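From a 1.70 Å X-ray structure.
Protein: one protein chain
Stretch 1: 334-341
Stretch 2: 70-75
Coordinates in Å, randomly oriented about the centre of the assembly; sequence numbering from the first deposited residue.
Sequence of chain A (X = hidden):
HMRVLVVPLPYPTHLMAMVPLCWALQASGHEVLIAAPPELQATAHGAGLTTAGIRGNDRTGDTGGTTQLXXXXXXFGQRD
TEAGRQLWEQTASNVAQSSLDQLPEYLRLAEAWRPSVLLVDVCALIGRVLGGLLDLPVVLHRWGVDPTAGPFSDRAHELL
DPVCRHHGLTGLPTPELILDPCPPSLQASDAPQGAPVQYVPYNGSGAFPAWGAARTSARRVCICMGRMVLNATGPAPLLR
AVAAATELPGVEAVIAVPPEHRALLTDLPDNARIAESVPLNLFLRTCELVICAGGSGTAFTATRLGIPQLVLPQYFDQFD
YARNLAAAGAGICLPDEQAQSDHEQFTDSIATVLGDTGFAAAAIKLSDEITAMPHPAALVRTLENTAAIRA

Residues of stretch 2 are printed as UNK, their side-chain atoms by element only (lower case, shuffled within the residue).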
# COMPACT_ATOMS: atom_id res chain seq x y z
N LEU A 334 33.76 5.34 0.93
CA LEU A 334 34.72 5.61 2.06
C LEU A 334 34.63 4.37 2.97
O LEU A 334 33.66 4.22 3.72
CB LEU A 334 34.38 6.92 2.80
CG LEU A 334 34.10 8.16 1.93
CD1 LEU A 334 33.75 9.40 2.76
CD2 LEU A 334 35.35 8.43 1.07
N PRO A 335 35.66 3.50 2.92
CA PRO A 335 35.38 2.09 3.33
C PRO A 335 35.49 1.81 4.79
O PRO A 335 35.10 0.74 5.23
CB PRO A 335 36.45 1.29 2.59
CG PRO A 335 37.59 2.25 2.46
CD PRO A 335 36.89 3.58 2.13
N ASP A 336 35.99 2.78 5.54
CA ASP A 336 36.24 2.51 6.98
C ASP A 336 36.26 3.81 7.74
O ASP A 336 36.03 4.87 7.16
CB ASP A 336 37.58 1.72 7.19
CG ASP A 336 38.70 2.36 6.48
OD1 ASP A 336 38.70 3.60 6.35
OD2 ASP A 336 39.63 1.61 6.06
N GLU A 337 36.44 3.75 9.08
CA GLU A 337 36.34 4.94 9.86
C GLU A 337 37.38 6.02 9.54
O GLU A 337 37.05 7.24 9.50
CB GLU A 337 36.36 4.58 11.36
CG GLU A 337 35.89 5.81 12.14
CD GLU A 337 36.20 5.66 13.66
OE1 GLU A 337 37.27 5.12 14.01
OE2 GLU A 337 35.36 6.13 14.49
N GLN A 338 38.62 5.58 9.25
CA GLN A 338 39.66 6.51 8.87
C GLN A 338 39.32 7.32 7.61
O GLN A 338 39.61 8.55 7.58
CB GLN A 338 41.05 5.86 8.79
CG GLN A 338 41.28 4.89 7.73
CD GLN A 338 41.56 5.55 6.37
OE1 GLN A 338 42.24 6.59 6.29
NE2 GLN A 338 41.07 4.94 5.29
N ALA A 339 38.70 6.67 6.61
CA ALA A 339 38.22 7.40 5.44
C ALA A 339 37.01 8.26 5.75
O ALA A 339 36.89 9.41 5.30
CB ALA A 339 37.90 6.40 4.30
N GLN A 340 36.07 7.71 6.47
CA GLN A 340 34.79 8.43 6.70
C GLN A 340 34.96 9.70 7.53
O GLN A 340 34.20 10.66 7.37
CB GLN A 340 33.70 7.53 7.28
CG GLN A 340 33.33 6.38 6.35
CD GLN A 340 32.44 5.37 6.97
OE1 GLN A 340 31.80 5.58 8.01
NE2 GLN A 340 32.34 4.23 6.29
N SER A 341 35.96 9.68 8.42
CA SER A 341 36.28 10.78 9.35
C SER A 341 37.35 11.71 8.75
O SER A 341 37.80 12.61 9.46
CB SER A 341 36.79 10.25 10.71
OG SER A 341 37.96 9.47 10.57
N UNK A 70 30.85 -0.38 18.05
CA UNK A 70 31.72 0.33 17.05
C UNK A 70 31.35 0.22 15.60
O UNK A 70 31.39 -0.87 15.03
n UNK A 70 36.42 1.90 18.35
c UNK A 70 33.19 -0.09 17.09
n UNK A 70 37.01 1.88 20.59
c UNK A 70 33.67 1.31 19.08
c UNK A 70 34.10 0.94 17.65
c UNK A 70 36.07 1.75 19.64
n UNK A 70 34.81 1.49 20.00
N UNK A 71 31.04 1.34 15.02
CA UNK A 71 30.79 1.38 13.61
C UNK A 71 31.55 2.52 13.05
O UNK A 71 31.78 3.53 13.76
c UNK A 71 28.42 0.44 13.83
c UNK A 71 28.31 -0.71 13.01
c UNK A 71 27.11 -0.69 15.50
c UNK A 71 26.98 -1.82 14.66
c UNK A 71 29.27 1.63 13.39
c UNK A 71 27.84 0.44 15.07
c UNK A 71 27.64 -1.84 13.44
N UNK A 72 31.90 2.46 11.74
CA UNK A 72 31.72 1.31 10.85
C UNK A 72 32.49 0.12 11.26
O UNK A 72 33.52 0.22 11.91
c UNK A 72 33.27 2.88 9.81
c UNK A 72 32.19 1.82 9.49
c UNK A 72 32.73 3.53 11.14
N UNK A 73 31.99 -1.06 10.92
CA UNK A 73 32.72 -2.32 11.17
C UNK A 73 33.02 -3.05 9.86
O UNK A 73 32.21 -3.91 9.42
c UNK A 73 32.78 -4.39 12.60
n UNK A 73 32.30 -5.12 13.60
o UNK A 73 33.82 -4.69 11.98
c UNK A 73 31.92 -3.23 12.12
N UNK A 74 34.17 -2.76 9.22
CA UNK A 74 34.55 -3.36 7.94
C UNK A 74 34.61 -4.89 7.94
O UNK A 74 34.56 -5.52 6.86
c UNK A 74 35.97 -1.48 8.38
c UNK A 74 36.00 -2.83 7.72
c UNK A 74 35.19 -1.77 9.68
N UNK A 75 34.69 -5.51 9.13
CA UNK A 75 34.80 -6.97 9.13
C UNK A 75 33.51 -7.60 8.56
O UNK A 75 33.52 -8.70 8.03
c UNK A 75 35.11 -7.49 10.58
O HOH W 1 35.98 2.88 15.21
O HOH W 2 32.66 6.41 13.85

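Position 70 carries seven side-chain atoms, four carbons and three nitrogens: three carbons in a row, a nitrogen, then a carbon bearing two further nitrogens. That guanidinium pattern is arginine. Arg70 makes no direct contact with stretch 1; its nearest side-chain approach is Arg70 NH1 to Glu337 OE1, at 5.5 Å. Water 1 fills the gap, accepting weakly from Arg70 NH1 at 3.3 Å and donating weakly to Glu337 OE1 at 2.8 Å.

Position 71 has seven carbons and no heteroatom, one carbon leading into a ring of six, so the residue is phenylalanine. Its CA-to-CB bond points away from stretch 1, and the ring takes no part in the contact. The backbone does approach: water 2 lies 3.0 Å from Phe71 O and 2.8 Å from Glu337 OE2, within hydrogen-bonding range of both.

At position 72, three carbons close a ring onto the backbone nitrogen, which identifies proline; the peptide bond before it is cis. The CA-to-CB bond points toward stretch 1, and the ring meets the start of the helix. Pro72 CG lies 3.4 Å from Glu337 N, 3.8 Å from Asp336 C and 3.6 Å from Gln340 OE1, while Pro72 CD is 3.8 Å from Glu337 CB. With 78 Å² covered, this is the largest share of any residue in the contact.

Position 73 shows two carbons, the second carrying one oxygen and one nitrogen: a carboxamide on a single methylene, hence asparagine. Its CA-to-CB bond points away from stretch 1, and the side chain serves its own loop instead, Asn73 OD1 accepting from the backbone N of position 75 at 3.1 Å.

Position 74 again has three carbons closed onto the backbone nitrogen, a second proline. Its CA-to-CB bond points toward stretch 1, and Pro74 CG packs 3.8 Å from Asp336 CB and 4.0 Å from Pro335 O.

Position 75 has one side-chain carbon and is alanine, out of reach of stretch 1.

The contact works mainly by packing, since no direct hydrogen bond joins the stretches; 224 Å² is buried in all. Stretch 1 offers an internally braced surface. Asp336 caps the helix, its OD1 accepting from Ala339 N at 3.1 Å, and Gln340 NE2 donates to Leu334 O at 2.9 Å, tying the helix back to the preceding loop. Against this surface rest the two proline rings, whose carbons can pack but offer no polar partners. Water 1 adds a weak link between Glu337 and Arg70, and water 2 sits between Glu337 OE2 and Phe71 O.

Stretch 2 (70-75) RFPNPA
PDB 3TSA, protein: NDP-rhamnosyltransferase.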